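Local coordinates for branched-chain-amino-acid aminotransferase (PDB 6JIF), which catalyses the pyridoxal-phosphate-dependent transfer of amino groups between branched-chain amino acids and 2-oxo acids, at residues B[237-242]-B[258-263]; B[187-192]-B[226-231]; B[36-41]-B[171-176]. All blocks are in the same frame, centred on the assembly; numbering follows the deposited sequence.

Along the chain, interaction 3 comes first, then interaction 2, then interaction 1, and no loop of one encloses another. Interactions 1 and 2 are neighbours, their centres about 10 Å apart: strands 227-230 and 238-241 are antiparallel partners in one mixed sheet, probably hydrogen-bonded at G242 N to A227 O, and this region brings E240 to the cofactor. Interaction 3 lies on the opposite side of the chain's centre, about 30 Å away between centres, at one end of a strand of the separate antiparallel sheet. Interactions 2 and 3 both also contact the second subunit of this class IV aminotransferase, through Y192 in interaction 2 and through R41 and I172 in interaction 3.

Interaction 1 of 3, residues B[237-242]-B[258-263]; sequences KIEEVG and PNSPSV. With PLP (pyridoxal-5'-phosphate), chain D.
E239 turns its carboxylate to two neighbouring serine hydroxyls of the 258-263 loop, one bonding each oxygen. S262 OG donates to E239 OE1 on its syn lone pair, at 2.5 Å, while S260 OG reaches E239 OE2 from above the carboxylate plane, 47° out of it, at 2.7 Å. Together the two bonds restrain the rotation of the group. The side chain gets there with CG beside the backbone N (chi1 -64°) and a bend at chi2. V263 CG2 packs against E239 CD, and P258 CG lies 3.1 Å from I238 O. The adjacent E240 serves the cofactor: its OE1 stands 2.8 Å from N1 of pyridoxal phosphate, an approach that in this family is taken to stabilise the protonated pyridine. Its other oxygen, OE2, lies 3.6 Å from V263 CG1 and accepts a hydrogen bond from L264 N, the next residue of the loop, which holds the carboxylate in position.

In the next shell, S260 OG accepts from S262 N at 3.1 Å, an ST turn within the type I beta turn S260-V263, consistent with both hydroxyls being presented to E239. S262 O takes a bond from R194. E239 and E240 both face Y229 in a classic beta bulge, where strand 238-241 runs antiparallel to strand 227-230; the loop itself leads from strand 255-258 into helix 267-278.

Interaction 2 of 3, residues B[187-192]-B[226-231]; sequences FQISSY and DAIYLD
I189 CD1 presses to 3.5 Å from I228 CG2, a carbon contact tighter than usual, between strands 185-189 and 227-230. These run parallel, as the two strands of a beta-alpha-beta unit whose crossover is helix 206-221, and their short axes cross at -35°. Q188 grips the neighbouring strand through both its N and its O, the N donating to D226 O at 3.2 Å and the O receiving I228 N at 2.9 Å; S190 N continues the pattern to I228 O. Further on, a water accepts from L230 N and lies within hydrogen-bonding distance of S190 O and Y192 O.

On the face that I189 and I228 share, I189 CG1 lies beside its backbone N, and a second bend (chi2 -48°) brings CD1 onto I228. I189 CG2 meets L230 CD1 with the two side chains at about a right angle. F187 CB touches I228 CD1 at 3.6 Å. The F187 ring crosses D226 obliquely, CD2 3.8 Å from D226 CB, with ring and carboxylate planes 15° apart, and the side chain also packs on V241. An alanine in place of F187 would keep the CB contact but is likely to open a gap beside D226 CB and V241 where the ring now packs. Y192 also packs on R109 of the second subunit. S190 OG closes an ST turn by accepting from Y192 N, and Y192 O sits in the plane of the Y229 ring at its edge, 3.6 Å from CD1.

Interaction 3 of 3, residues B[36-41]-B[171-176]; sequences IKTDKR and CIPVGA
T38 brings both its branches to C171 O of strand 164-174. OG1, placed between the backbone N and carbonyl carbon (chi1 52°), comes to 2.8 Å from C171 O and 3.7 Å from C171 SG, while CG2 lies 3.2 Å from C171 O and also passes P173 CD at 3.9 Å. The T38 and P173 side chains slide past each other in opposite directions. I36 crosses P173 at about a right angle, its CD1 reaching P173 CG at 4.2 Å. I172 points its CG2 branch at the loop backbone, 3.2 Å from I36 O, and packs on I157 of the second subunit.

Two waters fill in the polar contacts. One donates to I36 O and C171 O and accepts from T38 N; the other donates to T38 OG1 and K40 O and accepts from C171 N. Loop and strand backbones are thus bridged through solvent. Within the loop segment, R41 NH1 donates to T38 O at 2.9 Å, with the acceptor 7° out of the guanidinium plane; the donor stands 46° out of the carbonyl plane. R41 NH2 also forms a salt bridge with E66 of the second subunit, and D39 pairs with R133 of its own chain. R41 and I172 thus contribute to the dimer interface, where water-mediated packing joins strand 164-174 to the loop that enters its neighbour, strand 41-47, in the antiparallel sheet.

Interaction 1 of 3, residues B[237-242]-B[258-263]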
loop_
_atom_site.group_PDB
_atom_site.type_symbol
_atom_site.label_atom_id
_atom_site.label_comp_id
_atom_site.label_asym_id
_atom_site.label_seq_id
_atom_site.Cartn_x
_atom_site.Cartn_y
_atom_site.Cartn_z
ATOM N N LYS B 237 -12.720 -12.928 14.514
ATOM C CA LYS B 237 -11.949 -12.382 15.639
ATOM C C LYS B 237 -11.598 -10.923 15.386
ATOM O O LYS B 237 -11.222 -10.560 14.276
ATOM C CB LYS B 237 -10.643 -13.220 15.837
ATOM C CG LYS B 237 -10.885 -14.621 16.354
ATOM C CD LYS B 237 -9.639 -15.544 16.177
ATOM C CE LYS B 237 -9.352 -15.799 14.717
ATOM N NZ LYS B 237 -8.419 -16.981 14.459
ATOM N N ILE B 238 -11.717 -10.072 16.410
ATOM C CA ILE B 238 -11.339 -8.664 16.256
ATOM C C ILE B 238 -9.835 -8.527 16.098
ATOM O O ILE B 238 -9.059 -9.148 16.829
ATOM C CB ILE B 238 -11.806 -7.869 17.485
ATOM C CG1 ILE B 238 -13.332 -7.882 17.515
ATOM C CG2 ILE B 238 -11.269 -6.405 17.472
ATOM C CD1 ILE B 238 -13.936 -7.261 18.779
ATOM N N GLU B 239 -9.418 -7.681 15.166
ATOM C CA GLU B 239 -8.006 -7.354 14.984
ATOM C C GLU B 239 -7.680 -5.895 15.238
ATOM O O GLU B 239 -6.728 -5.614 15.962
ATOM C CB GLU B 239 -7.564 -7.740 13.589
ATOM C CG GLU B 239 -7.650 -9.229 13.361
ATOM C CD GLU B 239 -6.403 -9.773 12.656
ATOM O OE1 GLU B 239 -5.782 -8.999 11.881
ATOM O OE2 GLU B 239 -6.062 -10.968 12.902
ATOM N N GLU B 240 -8.442 -4.946 14.665
ATOM C CA GLU B 240 -8.070 -3.539 14.779
ATOM C C GLU B 240 -9.317 -2.680 14.802
ATOM O O GLU B 240 -10.325 -3.006 14.174
ATOM C CB GLU B 240 -7.198 -3.007 13.618
ATOM C CG GLU B 240 -5.877 -3.726 13.410
ATOM C CD GLU B 240 -4.800 -3.235 14.341
ATOM O OE1 GLU B 240 -5.094 -2.382 15.225
ATOM O OE2 GLU B 240 -3.650 -3.674 14.169
ATOM N N VAL B 241 -9.202 -1.522 15.458
ATOM C CA VAL B 241 -10.324 -0.563 15.527
ATOM C C VAL B 241 -9.853 0.650 14.743
ATOM O O VAL B 241 -9.058 1.446 15.266
ATOM C CB VAL B 241 -10.675 -0.201 16.973
ATOM C CG1 VAL B 241 -11.849 0.840 17.058
ATOM C CG2 VAL B 241 -11.001 -1.450 17.787
ATOM N N GLY B 242 -10.264 0.764 13.488
ATOM C CA GLY B 242 -9.769 1.856 12.651
ATOM C C GLY B 242 -8.252 1.705 12.521
ATOM O O GLY B 242 -7.767 0.625 12.150
ATOM N N PRO B 258 -6.114 -8.359 21.129
ATOM C CA PRO B 258 -5.837 -9.361 20.088
ATOM C C PRO B 258 -4.367 -9.616 19.840
ATOM O O PRO B 258 -3.529 -8.724 19.948
ATOM C CB PRO B 258 -6.485 -8.757 18.818
ATOM C CG PRO B 258 -7.684 -7.928 19.387
ATOM C CD PRO B 258 -7.040 -7.320 20.648
ATOM N N ASN B 259 -4.078 -10.865 19.474
ATOM C CA ASN B 259 -2.737 -11.300 19.107
ATOM C C ASN B 259 -2.883 -12.091 17.819
ATOM O O ASN B 259 -3.648 -13.056 17.778
ATOM C CB ASN B 259 -2.167 -12.166 20.232
ATOM C CG ASN B 259 -0.761 -12.627 19.963
ATOM O OD1 ASN B 259 -0.047 -12.021 19.200
ATOM N ND2 ASN B 259 -0.352 -13.669 20.643
ATOM N N SER B 260 -2.225 -11.654 16.760
ATOM C CA SER B 260 -2.235 -12.417 15.512
ATOM C C SER B 260 -1.135 -11.859 14.625
ATOM O O SER B 260 -0.680 -10.720 14.843
ATOM C CB SER B 260 -3.588 -12.308 14.804
ATOM O OG SER B 260 -3.560 -11.341 13.770
ATOM N N PRO B 261 -0.713 -12.615 13.618
ATOM C CA PRO B 261 0.373 -12.118 12.748
ATOM C C PRO B 261 0.014 -10.857 11.963
ATOM O O PRO B 261 0.946 -10.177 11.503
ATOM C CB PRO B 261 0.647 -13.299 11.805
ATOM C CG PRO B 261 0.138 -14.550 12.557
ATOM C CD PRO B 261 -1.044 -14.026 13.385
ATOM N N SER B 262 -1.280 -10.504 11.830
ATOM C CA SER B 262 -1.686 -9.342 11.031
ATOM C C SER B 262 -2.068 -8.118 11.862
ATOM O O SER B 262 -2.260 -7.047 11.278
ATOM C CB SER B 262 -2.822 -9.712 10.081
ATOM O OG SER B 262 -3.903 -10.296 10.811
ATOM N N VAL B 263 -2.095 -8.221 13.189
ATOM C CA VAL B 263 -2.301 -7.051 14.057
ATOM C C VAL B 263 -1.056 -6.163 14.094
ATOM O O VAL B 263 0.072 -6.626 14.290
ATOM C CB VAL B 263 -2.685 -7.526 15.473
ATOM C CG1 VAL B 263 -2.781 -6.364 16.474
ATOM C CG2 VAL B 263 -4.015 -8.276 15.469
HETATM N N1 PLP D . -3.355 -0.193 14.849
HETATM C C2 PLP D . -3.019 0.182 13.583
HETATM C C2A PLP D . -3.668 -0.567 12.463
HETATM C C3 PLP D . -2.066 1.177 13.365
HETATM O O3 PLP D . -1.703 1.499 12.083
HETATM C C4 PLP D . -1.478 1.842 14.473
HETATM C C4A PLP D . -0.301 2.783 14.295
HETATM C C5 PLP D . -1.882 1.428 15.757
HETATM C C6 PLP D . -2.787 0.421 15.908
HETATM C C5A PLP D . -1.426 2.063 17.033
HETATM O O4P PLP D . -0.051 2.073 17.124
HETATM P P PLP D . 0.635 3.072 18.160
HETATM O O1P PLP D . 0.066 2.844 19.540
HETATM O O2P PLP D . 2.103 2.627 18.095
HETATM O O3P PLP D . 0.415 4.529 17.763
#

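Interaction 2 of 3, residues B[187-192]-B[226-231]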
loop_
_atom_site.group_PDB
_atom_site.type_symbol
_atom_site.label_atom_id
_atom_site.label_comp_id
_atom_site.label_asym_id
_atom_site.label_seq_id
_atom_site.Cartn_x
_atom_site.Cartn_y
_atom_site.Cartn_z
ATOM N N PHE B 187 -18.581 2.086 16.961
ATOM C CA PHE B 187 -17.834 1.616 15.781
ATOM C C PHE B 187 -18.621 0.507 15.110
ATOM O O PHE B 187 -19.496 -0.099 15.737
ATOM C CB PHE B 187 -16.416 1.113 16.151
ATOM C CG PHE B 187 -15.520 2.175 16.769
ATOM C CD1 PHE B 187 -15.666 2.530 18.081
ATOM C CD2 PHE B 187 -14.537 2.802 15.995
ATOM C CE1 PHE B 187 -14.821 3.509 18.660
ATOM C CE2 PHE B 187 -13.726 3.741 16.539
ATOM C CZ PHE B 187 -13.876 4.109 17.901
ATOM N N GLN B 188 -18.318 0.235 13.827
ATOM C CA GLN B 188 -19.055 -0.738 13.017
ATOM C C GLN B 188 -18.126 -1.816 12.462
ATOM O O GLN B 188 -17.093 -1.495 11.876
ATOM C CB GLN B 188 -19.729 -0.053 11.845
ATOM C CG GLN B 188 -20.622 -0.987 11.052
ATOM C CD GLN B 188 -21.205 -0.308 9.867
ATOM O OE1 GLN B 188 -20.501 0.241 9.020
ATOM N NE2 GLN B 188 -22.537 -0.311 9.798
ATOM N N ILE B 189 -18.492 -3.081 12.626
ATOM C CA ILE B 189 -17.685 -4.149 11.982
ATOM C C ILE B 189 -17.701 -3.973 10.476
ATOM O O ILE B 189 -18.735 -3.707 9.868
ATOM C CB ILE B 189 -18.202 -5.546 12.375
ATOM C CG1 ILE B 189 -17.992 -5.790 13.863
ATOM C CG2 ILE B 189 -17.538 -6.658 11.529
ATOM C CD1 ILE B 189 -16.604 -5.458 14.417
ATOM N N SER B 190 -16.529 -4.138 9.841
ATOM C CA SER B 190 -16.442 -4.025 8.396
ATOM C C SER B 190 -16.315 -5.402 7.757
ATOM O O SER B 190 -15.763 -6.328 8.346
ATOM C CB SER B 190 -15.224 -3.180 8.003
ATOM O OG SER B 190 -15.098 -3.126 6.582
ATOM N N SER B 191 -16.838 -5.529 6.545
ATOM C CA SER B 191 -16.639 -6.747 5.758
ATOM C C SER B 191 -15.341 -6.717 4.983
ATOM O O SER B 191 -14.940 -7.753 4.406
ATOM C CB SER B 191 -17.786 -6.928 4.801
ATOM O OG SER B 191 -17.736 -5.915 3.825
ATOM N N TYR B 192 -14.655 -5.583 4.996
ATOM C CA TYR B 192 -13.426 -5.464 4.220
ATOM C C TYR B 192 -12.207 -5.765 5.069
ATOM O O TYR B 192 -12.295 -5.889 6.278
ATOM C CB TYR B 192 -13.334 -4.058 3.618
ATOM C CG TYR B 192 -14.420 -3.835 2.561
ATOM C CD1 TYR B 192 -14.274 -4.317 1.283
ATOM C CD2 TYR B 192 -15.580 -3.146 2.876
ATOM C CE1 TYR B 192 -15.283 -4.150 0.324
ATOM C CE2 TYR B 192 -16.560 -2.932 1.931
ATOM C CZ TYR B 192 -16.418 -3.427 0.670
ATOM O OH TYR B 192 -17.431 -3.199 -0.241
ATOM N N ASP B 226 -15.558 4.738 13.207
ATOM C CA ASP B 226 -14.652 4.075 12.264
ATOM C C ASP B 226 -15.123 2.643 12.078
ATOM O O ASP B 226 -16.095 2.197 12.684
ATOM C CB ASP B 226 -13.186 4.130 12.740
ATOM C CG ASP B 226 -12.168 4.215 11.572
ATOM O OD1 ASP B 226 -12.361 3.661 10.459
ATOM O OD2 ASP B 226 -11.120 4.843 11.781
ATOM N N ALA B 227 -14.408 1.932 11.206
ATOM C CA ALA B 227 -14.601 0.512 10.970
ATOM C C ALA B 227 -13.731 -0.276 11.934
ATOM O O ALA B 227 -12.650 0.164 12.320
ATOM C CB ALA B 227 -14.213 0.154 9.537
ATOM N N ILE B 228 -14.216 -1.441 12.312
ATOM C CA ILE B 228 -13.416 -2.413 13.048
ATOM C C ILE B 228 -13.168 -3.576 12.095
ATOM O O ILE B 228 -14.082 -4.015 11.391
ATOM C CB ILE B 228 -14.110 -2.869 14.346
ATOM C CG1 ILE B 228 -14.034 -1.763 15.395
ATOM C CG2 ILE B 228 -13.418 -4.104 14.911
ATOM C CD1 ILE B 228 -14.839 -2.051 16.682
ATOM N N TYR B 229 -11.928 -4.041 12.057
ATOM C CA TYR B 229 -11.455 -5.097 11.150
ATOM C C TYR B 229 -11.315 -6.382 11.934
ATOM O O TYR B 229 -10.765 -6.377 13.055
ATOM C CB TYR B 229 -10.110 -4.723 10.512
ATOM C CG TYR B 229 -10.245 -3.461 9.719
ATOM C CD1 TYR B 229 -10.773 -3.513 8.445
ATOM C CD2 TYR B 229 -9.936 -2.205 10.290
ATOM C CE1 TYR B 229 -10.954 -2.350 7.709
ATOM C CE2 TYR B 229 -10.128 -1.014 9.574
ATOM C CZ TYR B 229 -10.665 -1.107 8.285
ATOM O OH TYR B 229 -10.853 0.034 7.538
ATOM N N LEU B 230 -11.820 -7.463 11.334
ATOM C CA LEU B 230 -11.717 -8.812 11.862
ATOM C C LEU B 230 -10.560 -9.541 11.192
ATOM O O LEU B 230 -10.033 -9.104 10.168
ATOM C CB LEU B 230 -13.038 -9.593 11.646
ATOM C CG LEU B 230 -14.279 -8.900 12.259
ATOM C CD1 LEU B 230 -15.420 -9.860 12.141
ATOM C CD2 LEU B 230 -14.118 -8.504 13.729
ATOM N N ASP B 231 -10.232 -10.702 11.731
ATOM C CA ASP B 231 -9.138 -11.481 11.109
ATOM C C ASP B 231 -9.481 -11.793 9.652
ATOM O O ASP B 231 -10.631 -12.146 9.341
ATOM C CB ASP B 231 -8.862 -12.746 11.905
ATOM C CG ASP B 231 -9.905 -13.779 11.735
ATOM O OD1 ASP B 231 -10.968 -13.608 12.361
ATOM O OD2 ASP B 231 -9.658 -14.764 11.025
HETATM O O HOH W 1 -13.050 -7.043 8.797
#

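Interaction 3 of 3, residues B[36-41]-B[171-176]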
loop_
_atom_site.group_PDB
_atom_site.type_symbol
_atom_site.label_atom_id
_atom_site.label_comp_id
_atom_site.label_asym_id
_atom_site.label_seq_id
_atom_site.Cartn_x
_atom_site.Cartn_y
_atom_site.Cartn_z
ATOM N N ILE B 36 -0.178 21.283 10.359
ATOM C CA ILE B 36 0.226 22.682 10.444
ATOM C C ILE B 36 1.718 22.725 10.113
ATOM O O ILE B 36 2.469 21.838 10.523
ATOM C CB ILE B 36 -0.060 23.239 11.851
ATOM C CG1 ILE B 36 -1.572 23.492 12.039
ATOM C CG2 ILE B 36 0.703 24.534 12.115
ATOM C CD1 ILE B 36 -2.082 23.201 13.463
ATOM N N LYS B 37 2.154 23.720 9.334
ATOM C CA LYS B 37 3.572 23.772 8.937
ATOM C C LYS B 37 4.409 24.395 10.059
ATOM O O LYS B 37 4.227 25.566 10.426
ATOM C CB LYS B 37 3.761 24.516 7.620
ATOM C CG LYS B 37 5.202 24.597 7.148
ATOM C CD LYS B 37 5.301 25.578 5.987
ATOM C CE LYS B 37 6.694 25.575 5.420
ATOM N NZ LYS B 37 6.803 26.558 4.303
ATOM N N THR B 38 5.277 23.579 10.635
ATOM C CA THR B 38 6.219 24.009 11.643
ATOM C C THR B 38 7.499 24.489 10.955
ATOM O O THR B 38 7.634 24.428 9.732
ATOM C CB THR B 38 6.444 22.857 12.635
ATOM O OG1 THR B 38 6.787 21.681 11.904
ATOM C CG2 THR B 38 5.143 22.610 13.448
ATOM N N ASP B 39 8.463 24.923 11.757
ATOM C CA ASP B 39 9.604 25.689 11.261
ATOM C C ASP B 39 10.621 24.821 10.521
ATOM O O ASP B 39 11.040 25.171 9.415
ATOM C CB ASP B 39 10.279 26.391 12.418
ATOM C CG ASP B 39 9.478 27.559 12.917
ATOM O OD1 ASP B 39 8.556 28.025 12.200
ATOM O OD2 ASP B 39 9.762 27.999 14.033
ATOM N N LYS B 40 11.058 23.707 11.122
ATOM C CA LYS B 40 12.111 22.874 10.530
ATOM C C LYS B 40 11.712 21.415 10.564
ATOM O O LYS B 40 11.066 20.947 11.505
ATOM C CB LYS B 40 13.473 23.002 11.268
ATOM C CG LYS B 40 13.941 24.376 11.573
ATOM C CD LYS B 40 14.924 24.849 10.548
ATOM C CE LYS B 40 15.839 25.932 11.126
ATOM N NZ LYS B 40 16.594 26.587 10.056
ATOM N N ARG B 41 12.174 20.675 9.579
ATOM C CA ARG B 41 12.024 19.231 9.600
ATOM C C ARG B 41 13.377 18.603 9.310
ATOM O O ARG B 41 14.280 19.256 8.804
ATOM C CB ARG B 41 10.927 18.705 8.592
ATOM C CG ARG B 41 11.113 19.050 7.102
ATOM C CD ARG B 41 10.572 20.442 6.758
ATOM N NE ARG B 41 9.157 20.516 7.139
ATOM C CZ ARG B 41 8.583 21.544 7.763
ATOM N NH1 ARG B 41 9.277 22.644 8.054
ATOM N NH2 ARG B 41 7.291 21.454 8.100
ATOM N N CYS B 171 7.061 17.697 12.352
ATOM C CA CYS B 171 6.254 17.722 13.567
ATOM C C CYS B 171 5.085 18.684 13.393
ATOM O O CYS B 171 5.064 19.544 12.502
ATOM C CB CYS B 171 7.106 18.088 14.809
ATOM S SG CYS B 171 7.728 19.763 14.893
ATOM N N ILE B 172 4.090 18.505 14.244
ATOM C CA ILE B 172 2.899 19.386 14.273
ATOM C C ILE B 172 2.410 19.495 15.708
ATOM O O ILE B 172 2.461 18.504 16.441
ATOM C CB ILE B 172 1.748 18.864 13.380
ATOM C CG1 ILE B 172 1.400 17.408 13.727
ATOM C CG2 ILE B 172 2.087 18.969 11.920
ATOM C CD1 ILE B 172 0.063 17.041 13.157
ATOM N N PRO B 173 1.935 20.668 16.152
ATOM C CA PRO B 173 1.280 20.739 17.455
ATOM C C PRO B 173 -0.086 20.071 17.352
ATOM O O PRO B 173 -0.772 20.181 16.330
ATOM C CB PRO B 173 1.155 22.245 17.686
ATOM C CG PRO B 173 0.956 22.787 16.289
ATOM C CD PRO B 173 1.909 21.961 15.442
ATOM N N VAL B 174 -0.459 19.302 18.382
ATOM C CA VAL B 174 -1.731 18.580 18.360
ATOM C C VAL B 174 -2.401 18.762 19.714
ATOM O O VAL B 174 -1.759 19.107 20.720
ATOM C CB VAL B 174 -1.549 17.075 18.012
ATOM C CG1 VAL B 174 -0.928 16.900 16.597
ATOM C CG2 VAL B 174 -0.681 16.373 19.084
ATOM N N GLY B 175 -3.722 18.650 19.706
ATOM C CA GLY B 175 -4.462 18.693 20.944
ATOM C C GLY B 175 -5.139 17.371 21.162
ATOM O O GLY B 175 -4.621 16.321 20.782
ATOM N N ALA B 176 -6.310 17.414 21.785
ATOM C CA ALA B 176 -7.109 16.214 21.965
ATOM C C ALA B 176 -7.582 15.756 20.599
ATOM O O ALA B 176 -8.010 16.571 19.777
ATOM C CB ALA B 176 -8.314 16.509 22.864
HETATM O O HOH W 2 4.912 20.773 10.020
HETATM O O HOH W 3 8.497 19.926 11.152
#